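Local structure of (S)-2-haloacid dehalogenase 4A (Burkholderia cepacia, 2NO4) at residues E227-P230 and L231-N235; N129-D132 and E133-Q136. The protein catalyses the hydrolytic dehalogenation of short-chain (S)-2-haloalkanoic acids to the (R)-2-hydroxyalkanoic acids, with inversion of configuration. All coordinates share one frame; numbering follows the deposited sequence.

Contact 1 (E227-P230 and L231-N235); sequences ELWP and LLAKN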
ATOM      1  N   GLU B 227     -12.192  19.960  16.927  1.00 28.98           N
ATOM      2  CA  GLU B 227     -12.240  21.104  16.004  1.00 29.35           C
ATOM      3  C   GLU B 227     -13.249  20.991  14.903  1.00 28.85           C
ATOM      4  O   GLU B 227     -13.491  21.961  14.183  1.00 30.27           O
ATOM      5  CB  GLU B 227     -10.867  21.381  15.405  1.00 30.99           C
ATOM      6  CG  GLU B 227      -9.812  21.669  16.447  1.00 32.90           C
ATOM      7  CD  GLU B 227     -10.045  22.970  17.215  1.00 36.51           C
ATOM      8  OE1 GLU B 227      -9.375  23.145  18.255  1.00 38.28           O
ATOM      9  OE2 GLU B 227     -10.877  23.817  16.803  1.00 38.54           O
ATOM     10  N   LEU B 228     -13.836  19.809  14.761  1.00 27.28           N
ATOM     11  CA  LEU B 228     -14.925  19.615  13.826  1.00 26.99           C
ATOM     12  C   LEU B 228     -16.150  20.346  14.321  1.00 27.30           C
ATOM     13  O   LEU B 228     -17.033  20.678  13.533  1.00 28.37           O
ATOM     14  CB  LEU B 228     -15.270  18.122  13.696  1.00 25.91           C
ATOM     15  CG  LEU B 228     -14.289  17.160  13.008  1.00 25.88           C
ATOM     16  CD1 LEU B 228     -14.844  15.709  13.127  1.00 25.08           C
ATOM     17  CD2 LEU B 228     -14.081  17.564  11.511  1.00 25.12           C
ATOM     18  N   TRP B 229     -16.225  20.587  15.640  1.00 25.41           N
ATOM     19  CA  TRP B 229     -17.417  21.256  16.193  1.00 27.21           C
ATOM     20  C   TRP B 229     -17.610  22.697  15.659  1.00 23.61           C
ATOM     21  O   TRP B 229     -18.663  22.997  15.112  1.00 25.29           O
ATOM     22  CB  TRP B 229     -17.460  21.165  17.728  1.00 26.18           C
ATOM     23  CG  TRP B 229     -18.762  21.673  18.380  1.00 26.46           C
ATOM     24  CD1 TRP B 229     -18.850  22.490  19.481  1.00 26.25           C
ATOM     25  CD2 TRP B 229     -20.116  21.398  17.971  1.00 26.99           C
ATOM     26  NE1 TRP B 229     -20.166  22.711  19.797  1.00 26.26           N
ATOM     27  CE2 TRP B 229     -20.969  22.075  18.882  1.00 26.15           C
ATOM     28  CE3 TRP B 229     -20.700  20.645  16.914  1.00 26.87           C
ATOM     29  CZ2 TRP B 229     -22.380  22.023  18.785  1.00 26.41           C
ATOM     30  CZ3 TRP B 229     -22.105  20.601  16.807  1.00 26.89           C
ATOM     31  CH2 TRP B 229     -22.929  21.296  17.750  1.00 27.09           C
ATOM     32  N   PRO B 230     -16.616  23.586  15.819  1.00 25.64           N
ATOM     33  CA  PRO B 230     -16.796  24.904  15.189  1.00 24.88           C
ATOM     34  C   PRO B 230     -16.978  24.851  13.672  1.00 26.64           C
ATOM     35  O   PRO B 230     -17.629  25.745  13.084  1.00 26.00           O
ATOM     36  CB  PRO B 230     -15.496  25.657  15.543  1.00 24.74           C
ATOM     37  CG  PRO B 230     -14.524  24.608  16.046  1.00 23.76           C
ATOM     38  CD  PRO B 230     -15.366  23.511  16.612  1.00 25.06           C
ATOM     39  N   LEU B 231     -16.392  23.831  13.035  1.00 26.45           N
ATOM     40  CA  LEU B 231     -16.530  23.664  11.569  1.00 26.98           C
ATOM     41  C   LEU B 231     -17.937  23.296  11.140  1.00 25.71           C
ATOM     42  O   LEU B 231     -18.390  23.682  10.077  1.00 27.19           O
ATOM     43  CB  LEU B 231     -15.529  22.620  11.068  1.00 28.16           C
ATOM     44  CG  LEU B 231     -15.363  22.423   9.573  1.00 28.83           C
ATOM     45  CD1 LEU B 231     -14.663  23.633   9.008  1.00 30.04           C
ATOM     46  CD2 LEU B 231     -14.561  21.148   9.320  1.00 28.28           C
ATOM     47  N   LEU B 232     -18.642  22.554  11.970  1.00 25.90           N
ATOM     48  CA  LEU B 232     -19.917  21.961  11.533  1.00 26.30           C
ATOM     49  C   LEU B 232     -21.146  22.376  12.336  1.00 27.08           C
ATOM     50  O   LEU B 232     -22.272  22.008  11.961  1.00 27.35           O
ATOM     51  CB  LEU B 232     -19.819  20.423  11.508  1.00 27.34           C
ATOM     52  CG  LEU B 232     -18.892  19.778  10.436  1.00 27.48           C
ATOM     53  CD1 LEU B 232     -18.499  18.369  10.831  1.00 25.55           C
ATOM     54  CD2 LEU B 232     -19.569  19.768   9.040  1.00 29.16           C
ATOM     55  N   ALA B 233     -20.963  23.099  13.445  1.00 28.64           N
ATOM     56  CA  ALA B 233     -22.119  23.445  14.297  1.00 30.40           C
ATOM     57  C   ALA B 233     -23.141  24.246  13.478  1.00 32.85           C
ATOM     58  O   ALA B 233     -22.763  25.084  12.677  1.00 33.75           O
ATOM     59  CB  ALA B 233     -21.670  24.222  15.509  1.00 28.90           C
ATOM     60  N   LYS B 234     -24.426  23.965  13.684  1.00 38.06           N
ATOM     61  CA  LYS B 234     -25.506  24.623  12.943  1.00 42.73           C
ATOM     62  C   LYS B 234     -26.184  25.745  13.753  1.00 44.99           C
ATOM     63  O   LYS B 234     -26.113  25.769  14.987  1.00 44.00           O
ATOM     64  CB  LYS B 234     -26.537  23.591  12.453  1.00 43.50           C
ATOM     65  CG  LYS B 234     -25.976  22.628  11.411  1.00 45.70           C
ATOM     66  CD  LYS B 234     -27.025  22.100  10.452  1.00 47.98           C
ATOM     67  CE  LYS B 234     -26.368  21.668   9.121  1.00 50.22           C
ATOM     68  NZ  LYS B 234     -27.296  21.289   7.999  1.00 50.49           N
ATOM     69  N   ASN B 235     -26.813  26.691  13.053  1.00 47.32           N
ATOM     70  CA  ASN B 235     -27.626  27.720  13.713  1.00 48.80           C
ATOM     71  C   ASN B 235     -28.797  27.106  14.491  1.00 49.66           C
ATOM     72  O   ASN B 235     -29.406  26.155  14.008  1.00 48.92           O
ATOM     73  CB  ASN B 235     -28.136  28.742  12.697  1.00 48.42           C
ATOM     74  CG  ASN B 235     -27.032  29.344  11.882  1.00 47.48           C
ATOM     75  OD1 ASN B 235     -25.882  29.377  12.296  1.00 46.89           O
ATOM     76  ND2 ASN B 235     -27.380  29.839  10.708  1.00 48.84           N
TER
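Ala-233 sets its methyl group on the six-membered ring of Trp-229, four residues back, at the end of the short helix 228-232. Ala-233 CB lies 3.7 Å from the centroid of the six-membered ring of Trp-229, only 5° off the normal, which makes a CH-pi contact over the face and not at the edge. The tryptophan reaches that place because its CG is anti to the backbone N (chi1 -172°), which carries the indole along the helix toward the residues that follow. Leucines fill another side: Leu-228 CD2 meets Leu-231 CD2 at 4.2 Å, and Leu-228 CB meets Leu-232 CD1 at 4.3 Å.

Farther out, the polar edge converges on one carbonyl. Trp-229 O takes the N-H of Ala-233, N to O 2.8 Å, with the donor almost in line with the C=O bond, and also the N-H of Leu-232, N to O 3.2 Å, whose donor stands well above the carbonyl plane. A weak bond adds to this, from Leu-232 N to Leu-228 O at 2.9 Å. The same residue pair, Trp-229 and Ala-233, is thus joined through both backbone and side chain just where Ala-233 leaves helical geometry.

Lys-116 makes a cation-pi contact with Trp-229, and Tyr-122 OH is hydrogen-bonded to Leu-232 O. The helix 228-232 packs on the parallel sheet of this Rossmann-type domain: Leu-228 touches Phe-19, Val-202 and Ile-204, Leu-231 touches His-220 and Val-202, and Leu-232 rests on Cys-17 of strand 16-19.

Contact 2 (N129-D132 and E133-Q136); sequences NGND and EMLQ. With SO4 (sulfate ion), chain I; SO4 (sulfate ion), chain H.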
ATOM      1  N   ASN B 129     -13.212   0.091   6.176  1.00 20.78           N
ATOM      2  CA  ASN B 129     -12.739  -1.224   5.687  1.00 20.24           C
ATOM      3  C   ASN B 129     -13.040  -2.390   6.629  1.00 20.12           C
ATOM      4  O   ASN B 129     -13.060  -3.534   6.186  1.00 20.18           O
ATOM      5  CB  ASN B 129     -11.216  -1.221   5.459  1.00 18.93           C
ATOM      6  CG  ASN B 129     -10.791  -0.331   4.306  1.00 21.95           C
ATOM      7  OD1 ASN B 129     -11.491  -0.209   3.291  1.00 22.65           O
ATOM      8  ND2 ASN B 129      -9.602   0.284   4.447  1.00 21.59           N
ATOM      9  N   GLY B 130     -13.193  -2.106   7.925  1.00 22.47           N
ATOM     10  CA  GLY B 130     -13.320  -3.145   8.936  1.00 22.24           C
ATOM     11  C   GLY B 130     -14.663  -3.857   8.727  1.00 23.59           C
ATOM     12  O   GLY B 130     -15.664  -3.223   8.406  1.00 21.24           O
ATOM     13  N   ASN B 131     -14.645  -5.178   8.845  1.00 24.00           N
ATOM     14  CA  ASN B 131     -15.868  -6.004   8.816  1.00 24.11           C
ATOM     15  C   ASN B 131     -16.655  -5.815  10.124  1.00 25.40           C
ATOM     16  O   ASN B 131     -16.071  -5.388  11.152  1.00 23.63           O
ATOM     17  CB  ASN B 131     -15.520  -7.483   8.572  1.00 22.39           C
ATOM     18  CG  ASN B 131     -14.523  -8.046   9.594  1.00 26.02           C
ATOM     19  OD1 ASN B 131     -13.324  -7.739   9.535  1.00 24.91           O
ATOM     20  ND2 ASN B 131     -15.002  -8.924  10.503  1.00 20.95           N
ATOM     21  N   ASP B 132     -17.945  -6.124  10.107  1.00 21.41           N
ATOM     22  CA  ASP B 132     -18.798  -5.788  11.243  1.00 23.59           C
ATOM     23  C   ASP B 132     -18.301  -6.343  12.570  1.00 21.65           C
ATOM     24  O   ASP B 132     -18.275  -5.657  13.577  1.00 19.07           O
ATOM     25  CB  ASP B 132     -20.249  -6.178  10.986  0.50 25.14           C
ATOM     26  CG  ASP B 132     -21.196  -5.476  11.934  0.50 27.29           C
ATOM     27  OD1 ASP B 132     -21.764  -6.160  12.802  0.50 28.63           O
ATOM     28  OD2 ASP B 132     -21.342  -4.237  11.827  0.50 29.52           O
ATOM     29  N   GLU B 133     -17.907  -7.604  12.582  1.00 26.45           N
ATOM     30  CA  GLU B 133     -17.517  -8.225  13.840  1.00 29.10           C
ATOM     31  C   GLU B 133     -16.383  -7.501  14.591  1.00 30.13           C
ATOM     32  O   GLU B 133     -16.519  -7.210  15.791  1.00 30.04           O
ATOM     33  CB  GLU B 133     -17.155  -9.703  13.689  1.00 33.66           C
ATOM     34  CG  GLU B 133     -16.986 -10.332  15.074  1.00 41.67           C
ATOM     35  CD  GLU B 133     -16.479 -11.739  15.043  1.00 48.64           C
ATOM     36  OE1 GLU B 133     -15.835 -12.155  16.049  1.00 51.47           O
ATOM     37  OE2 GLU B 133     -16.728 -12.436  14.017  1.00 51.88           O
ATOM     38  N   MET B 134     -15.260  -7.233  13.907  1.00 28.23           N
ATOM     39  CA  MET B 134     -14.160  -6.509  14.549  1.00 26.61           C
ATOM     40  C   MET B 134     -14.548  -5.051  14.904  1.00 26.36           C
ATOM     41  O   MET B 134     -14.207  -4.556  15.978  1.00 28.25           O
ATOM     42  CB  MET B 134     -12.877  -6.582  13.691  1.00 26.13           C
ATOM     43  CG  MET B 134     -12.862  -5.696  12.451  1.00 24.99           C
ATOM     44  SD  MET B 134     -11.371  -5.939  11.480  1.00 25.29           S
ATOM     45  CE  MET B 134     -10.190  -4.952  12.475  1.00 24.44           C
ATOM     46  N   LEU B 135     -15.284  -4.390  14.021  1.00 29.55           N
ATOM     47  CA  LEU B 135     -15.584  -2.979  14.189  1.00 32.53           C
ATOM     48  C   LEU B 135     -16.610  -2.770  15.318  1.00 33.60           C
ATOM     49  O   LEU B 135     -16.457  -1.864  16.145  1.00 32.85           O
ATOM     50  CB  LEU B 135     -16.143  -2.392  12.904  1.00 34.70           C
ATOM     51  CG  LEU B 135     -15.693  -0.995  12.455  1.00 37.64           C
ATOM     52  CD1 LEU B 135     -16.739  -0.513  11.473  1.00 39.86           C
ATOM     53  CD2 LEU B 135     -15.483   0.037  13.564  1.00 35.93           C
ATOM     54  N   GLN B 136     -17.654  -3.601  15.326  1.00 33.83           N
ATOM     55  CA  GLN B 136     -18.676  -3.554  16.379  1.00 34.52           C
ATOM     56  C   GLN B 136     -18.110  -3.761  17.780  1.00 30.95           C
ATOM     57  O   GLN B 136     -18.456  -3.011  18.718  1.00 29.14           O
ATOM     58  CB  GLN B 136     -19.832  -4.532  16.079  1.00 38.16           C
ATOM     59  CG  GLN B 136     -20.898  -3.933  15.161  1.00 44.25           C
ATOM     60  CD  GLN B 136     -21.485  -2.619  15.732  1.00 47.14           C
ATOM     61  OE1 GLN B 136     -21.360  -1.544  15.129  1.00 46.74           O
ATOM     62  NE2 GLN B 136     -22.092  -2.711  16.919  1.00 49.49           N
TER
HETATM   63  S   SO4 I1005     -18.843 -10.290  10.008  1.00 46.48           S
HETATM   64  O1  SO4 I1005     -19.571 -10.780  11.184  1.00 46.84           O
HETATM   65  O2  SO4 I1005     -18.271 -11.458   9.303  1.00 45.56           O
HETATM   66  O3  SO4 I1005     -19.806  -9.584   9.134  1.00 44.96           O
HETATM   67  O4  SO4 I1005     -17.761  -9.395  10.470  1.00 42.38           O
HETATM   68  S   SO4 H1002     -10.937   2.182   7.983  1.00 25.31           S
HETATM   69  O1  SO4 H1002     -11.790   2.484   9.110  1.00 23.09           O
HETATM   70  O2  SO4 H1002     -10.354   0.850   8.099  1.00 27.32           O
HETATM   71  O3  SO4 H1002     -11.617   2.353   6.720  1.00 23.44           O
HETATM   72  O4  SO4 H1002      -9.856   3.160   8.083  1.00 25.97           O
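Gln-136 N donates to Asp-132 O at 2.8 Å and Leu-135 N to Asn-131 O at 3.1 Å, and together they close the first turn of helix 132-141. This is the beta-to-alpha junction after strand 123-128 in the Rossmann-type HAD fold, where the strand ends on Ser-128, at the serine/threonine position of HAD motif II. Asn-131 occupies the N-cap position, yet its side chain makes no capping bond. Instead a sulfate, probably from the crystallisation liquor, sits at the helix start: its O4 receives Asn-131 ND2 and Glu-133 N, each at 2.8 Å, with N-H...O angles of 175° and 166°. Two converging donors fix that oxygen, and the positive end of the helix dipole would be expected to favour the anion.

A second sulfate lies near the other end of the loop, by Asn-129. Asn-129 N binds its O3 at 2.8 Å, while Lys-161, Ser-128, Tyr-22 and Ala-21 complete the grip. Since Ala-21, Tyr-22, Ser-128 and Asn-129 bind the (S)-2-haloacid, this anion probably occupies part of the substrate pocket. Asn-129 OD1 is in turn hydrogen-bonded to Lys-161 N, which ties the loop to that neighbouring segment.

Leu-135 leans on Ile-126 and Ser-128 of the preceding strand, and Met-134 reaches Tyr-22, Phe-70 and Trp-71. With chi1 at 56°, CG of Asn-131 lies between its backbone N and carbonyl carbon, and the Asn-131 and Met-134 side chains cross at about a right angle. Asn-131 OD1, which accepts from Trp-71 N, comes within 3.3 Å of Met-134 SD.

Read from the N terminus, the chain passes through contact 2 first and contact 1 last. They lie in series, so neither nests within the other nor crosses it, and each closes a single helical turn, not a long loop. Contact 2 follows strand 123-128 and opens helix 132-141, on the side where the substrate pocket meets helix 70-84. Contact 1 ends the helix 228-232 that comes after strand 220-222, the last of the parallel sheet. Their centres are 28 Å apart and their nearest atoms about 16 Å, without touching. Strand 16-19, which leads to the nucleophile Asp-20, is common ground: it neighbours strand 123-128 and packs against helix 228-232.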